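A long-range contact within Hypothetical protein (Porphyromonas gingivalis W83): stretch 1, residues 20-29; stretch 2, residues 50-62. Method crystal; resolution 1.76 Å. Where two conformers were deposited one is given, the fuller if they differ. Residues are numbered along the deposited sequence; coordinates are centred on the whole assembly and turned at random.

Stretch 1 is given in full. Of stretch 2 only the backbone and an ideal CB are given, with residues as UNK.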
# COMPACT_ATOMS: atom_id res chain seq x y z
N PRO A 20 5.39 15.86 -9.40
CA PRO A 20 6.79 16.26 -9.50
C PRO A 20 7.69 15.01 -9.46
O PRO A 20 7.45 14.06 -8.68
CB PRO A 20 7.02 17.11 -8.23
CG PRO A 20 5.65 17.60 -7.79
CD PRO A 20 4.72 16.42 -8.20
N GLU A 21 8.72 15.02 -10.29
CA GLU A 21 9.71 13.93 -10.26
C GLU A 21 10.26 13.68 -8.83
O GLU A 21 10.48 12.53 -8.44
CB GLU A 21 10.87 14.25 -11.21
CG GLU A 21 11.88 13.14 -11.33
CD GLU A 21 12.94 13.39 -12.40
OE1 GLU A 21 12.66 14.03 -13.43
OE2 GLU A 21 14.07 12.91 -12.21
N SER A 22 10.52 14.76 -8.09
CA SER A 22 11.09 14.65 -6.73
C SER A 22 10.18 13.92 -5.80
O SER A 22 10.65 13.23 -4.93
CB SER A 22 11.48 16.01 -6.17
OG SER A 22 12.35 15.91 -5.03
N VAL A 23 8.85 14.01 -6.00
CA VAL A 23 7.88 13.28 -5.15
C VAL A 23 7.99 11.76 -5.33
O VAL A 23 7.83 11.00 -4.36
CB VAL A 23 6.41 13.80 -5.41
CG1 VAL A 23 5.34 12.82 -4.90
CG2 VAL A 23 6.22 15.15 -4.78
N LEU A 24 8.27 11.31 -6.54
CA LEU A 24 8.51 9.89 -6.82
C LEU A 24 9.44 9.67 -8.03
O LEU A 24 8.99 9.39 -9.15
CB LEU A 24 7.16 9.19 -7.01
CG LEU A 24 7.11 7.67 -7.02
CD1 LEU A 24 7.30 7.13 -5.65
CD2 LEU A 24 5.76 7.20 -7.63
N PRO A 25 10.77 9.77 -7.81
CA PRO A 25 11.82 9.69 -8.82
C PRO A 25 12.24 8.29 -9.23
O PRO A 25 13.44 7.94 -9.20
CB PRO A 25 12.96 10.44 -8.15
CG PRO A 25 12.83 10.12 -6.73
CD PRO A 25 11.34 10.05 -6.47
N ILE A 26 11.22 7.49 -9.56
CA ILE A 26 11.36 6.14 -10.07
C ILE A 26 11.75 6.15 -11.54
O ILE A 26 12.54 5.30 -11.99
CB ILE A 26 10.01 5.37 -9.87
CG1 ILE A 26 9.69 5.32 -8.38
CG2 ILE A 26 10.05 3.97 -10.50
CD1 ILE A 26 10.83 4.99 -7.55
N VAL A 27 11.16 7.09 -12.26
CA VAL A 27 11.51 7.40 -13.64
C VAL A 27 11.64 8.90 -13.72
O VAL A 27 11.14 9.63 -12.84
CB VAL A 27 10.44 6.91 -14.69
CG1 VAL A 27 10.34 5.37 -14.78
CG2 VAL A 27 9.04 7.54 -14.44
N THR A 28 12.26 9.41 -14.77
CA THR A 28 12.36 10.87 -14.94
C THR A 28 11.02 11.43 -15.37
O THR A 28 10.14 10.68 -15.80
CB THR A 28 13.42 11.27 -16.00
OG1 THR A 28 13.06 10.69 -17.25
CG2 THR A 28 14.82 10.81 -15.60
N MSE A 29 10.87 12.76 -15.31
CA MSE A 29 9.62 13.40 -15.72
C MSE A 29 9.35 13.10 -17.20
O MSE A 29 8.24 12.76 -17.61
CB MSE A 29 9.71 14.92 -15.49
CG MSE A 29 8.53 15.71 -16.01
SE MSE A 29 6.91 15.23 -15.02
CE MSE A 29 6.93 16.61 -13.67
N UNK A 50 6.65 -1.27 -19.58
CA UNK A 50 7.87 -1.49 -18.82
C UNK A 50 8.99 -0.64 -19.43
O UNK A 50 8.99 -0.37 -20.63
CB UNK A 50 8.25 -2.97 -18.81
N UNK A 51 9.90 -0.19 -18.58
CA UNK A 51 10.95 0.74 -18.97
C UNK A 51 12.19 0.43 -18.16
O UNK A 51 12.10 0.02 -17.00
CB UNK A 51 10.51 2.19 -18.77
N UNK A 52 13.36 0.58 -18.79
CA UNK A 52 14.62 0.56 -18.08
C UNK A 52 14.95 2.03 -17.89
O UNK A 52 15.29 2.72 -18.85
CB UNK A 52 15.71 -0.21 -18.83
N UNK A 53 14.82 2.51 -16.67
CA UNK A 53 14.96 3.94 -16.42
C UNK A 53 16.42 4.41 -16.51
O UNK A 53 17.34 3.74 -16.03
CB UNK A 53 14.39 4.28 -15.04
N UNK A 54 16.61 5.57 -17.12
CA UNK A 54 17.92 6.22 -17.15
C UNK A 54 18.43 6.43 -15.73
O UNK A 54 19.61 6.68 -15.53
CB UNK A 54 17.85 7.55 -17.89
N UNK A 55 17.53 6.38 -14.76
CA UNK A 55 17.89 6.60 -13.36
C UNK A 55 18.51 5.35 -12.73
O UNK A 55 19.13 5.40 -11.67
CB UNK A 55 16.66 7.03 -12.56
N UNK A 56 18.36 4.22 -13.43
CA UNK A 56 18.78 2.93 -12.96
C UNK A 56 17.49 2.14 -12.77
O UNK A 56 16.45 2.69 -12.40
CB UNK A 56 19.61 3.02 -11.68
N UNK A 57 17.54 0.86 -13.06
CA UNK A 57 16.46 0.02 -12.63
C UNK A 57 15.27 -0.06 -13.54
O UNK A 57 14.85 0.90 -14.21
CB UNK A 57 15.99 0.49 -11.25
N UNK A 58 14.68 -1.24 -13.52
CA UNK A 58 13.59 -1.56 -14.36
C UNK A 58 12.32 -1.23 -13.61
O UNK A 58 12.21 -1.52 -12.42
CB UNK A 58 13.64 -3.03 -14.80
N UNK A 59 11.36 -0.66 -14.32
CA UNK A 59 10.09 -0.28 -13.73
C UNK A 59 8.99 -0.83 -14.63
O UNK A 59 9.07 -0.67 -15.84
CB UNK A 59 9.98 1.24 -13.56
N UNK A 60 7.99 -1.52 -14.05
CA UNK A 60 6.79 -1.88 -14.78
C UNK A 60 5.60 -1.06 -14.29
O UNK A 60 5.46 -0.79 -13.08
CB UNK A 60 6.51 -3.38 -14.64
N UNK A 61 4.72 -0.72 -15.21
CA UNK A 61 3.54 0.07 -14.91
C UNK A 61 2.28 -0.67 -15.32
O UNK A 61 2.25 -1.27 -16.40
CB UNK A 61 3.61 1.43 -15.61
N UNK A 62 1.28 -0.65 -14.45
CA UNK A 62 -0.10 -0.91 -14.81
C UNK A 62 -0.83 0.42 -14.69
O UNK A 62 -0.91 0.98 -13.61
CB UNK A 62 -0.73 -1.99 -13.93

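Stretch 2 is a hairpin: strands at 50-52 and 58-62 are joined by a type I turn, and stretch 1 packs against it, with I26, V27 and T28 nearest. Position 50 has nothing of stretch 1 within reach of its CB, so many residues would serve; it is S50.

At position 51 the CA-to-CB bond points toward stretch 1, and the ideal CB lies 5.1 Å from V27 CG1. That gap leaves room for an extended apolar side chain, such as leucine, isoleucine or methionine. The residue is L51, with chi1 t and chi2 p, and its CD2 packs 3.6 Å from V27 CG1. Position 52, the next along the strand, points away and could carry almost any side chain, polar ones included; it is E52.

Position 53 points toward stretch 1 again, but here the chains are close: its CA is 5.6 Å from V27 CA, and the ideal CB is only 3.7 Å from I26 O. A small side chain suits such a place, whether alanine, serine or perhaps cysteine. As the first residue of the turn, it also favours one that can accept a bond from the backbone ahead. S53 does both. Its OG accepts a hydrogen bond from the backbone N of position 55, while lying 3.7 Å from V27 CA; no hydrogen bond runs directly between the stretches.

Position 54, at phi/psi -56/-18, suits the second place of a type I turn, where proline, serine, glutamate or lysine would be at home. Its CB points sideways, 5.0 Å from T28 CG2. S54, with chi1 p, brings its OG to 3.5 Å from T28 CG2, and a water bonded to T28 OG1 makes a weak hydrogen bond to S54 OG.

Position 55 points toward stretch 1, where the ideal CB lies 4.5 Å from I26 O, 4.7 Å from P25 O and 5.2 Å from T28 CG2. A long side chain could lie along this backbone: leucine or methionine by packing, lysine or arginine by reaching the carbonyls or the carboxylate of E21. L55 packs. Its CD1 comes within 3.5 Å of both P25 O and V27 C, and its CG is 3.8 Å from T28 CG2.

Positions 56 and 57 have positive phi (114 and 86), and at each a CB would be jammed against the preceding carbonyl O. Glycine is called for, and they are G56 and G57. A water donates to both G56 O and I26 O, bridging the stretches.

Position 58 points away and tolerates many residues; it is T58. Position 59 points toward stretch 1, its ideal CB 4.1 Å from I26 CG2 and 4.3 Å from V27 CG1, so a compact, beta-branched apolar residue fits: valine, or isoleucine if space allows. V59 sets CG2 3.5 Å from I26 CG2.

Position 60 is out of reach, so any strand-forming residue would do; it is T60. Position 61 points sideways, so only a long side chain could return to V27. F61 does, its ring edge meeting V27 CG1 3.8 Å from CZ. Position 62, also beyond reach, is equally free; it is L62.

Stretch 2 50-62: SLESSLGGTVTFL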
# COMPACT_ATOMS: atom_id res chain seq x y z
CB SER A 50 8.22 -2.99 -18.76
OG SER A 50 8.57 -3.49 -20.02
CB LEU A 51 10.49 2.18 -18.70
CG LEU A 51 11.34 3.42 -19.01
CD1 LEU A 51 11.43 3.74 -20.53
CD2 LEU A 51 10.70 4.56 -18.28
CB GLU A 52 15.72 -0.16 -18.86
CG GLU A 52 15.47 -1.66 -19.04
CD GLU A 52 16.54 -2.34 -19.90
OE1 GLU A 52 16.18 -2.89 -20.96
OE2 GLU A 52 17.73 -2.33 -19.51
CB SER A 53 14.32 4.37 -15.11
OG SER A 53 14.61 5.74 -14.84
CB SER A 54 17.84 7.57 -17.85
OG SER A 54 16.99 8.47 -17.14
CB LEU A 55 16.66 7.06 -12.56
CG LEU A 55 16.18 8.48 -12.94
CD1 LEU A 55 14.86 8.84 -12.32
CD2 LEU A 55 17.23 9.53 -12.52
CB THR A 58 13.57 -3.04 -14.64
OG1 THR A 58 13.46 -3.75 -13.40
CG2 THR A 58 14.83 -3.45 -15.36
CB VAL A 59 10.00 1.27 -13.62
CG1 VAL A 59 8.76 1.69 -12.84
CG2 VAL A 59 11.27 1.84 -12.95
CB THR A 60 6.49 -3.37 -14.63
OG1 THR A 60 6.20 -3.65 -13.26
CG2 THR A 60 7.71 -4.18 -15.06
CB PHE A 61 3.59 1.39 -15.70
CG PHE A 61 4.71 2.32 -15.32
CD1 PHE A 61 4.52 3.27 -14.34
CD2 PHE A 61 5.94 2.22 -15.92
CE1 PHE A 61 5.56 4.13 -13.99
CE2 PHE A 61 6.96 3.08 -15.57
CZ PHE A 61 6.75 4.02 -14.59
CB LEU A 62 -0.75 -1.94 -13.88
CG LEU A 62 -0.13 -3.34 -13.94
CD1 LEU A 62 -0.89 -4.24 -12.98
CD2 LEU A 62 -0.14 -3.89 -15.35
O HOH W 1 14.53 3.66 -11.15
O HOH W 2 15.05 10.55 -18.91
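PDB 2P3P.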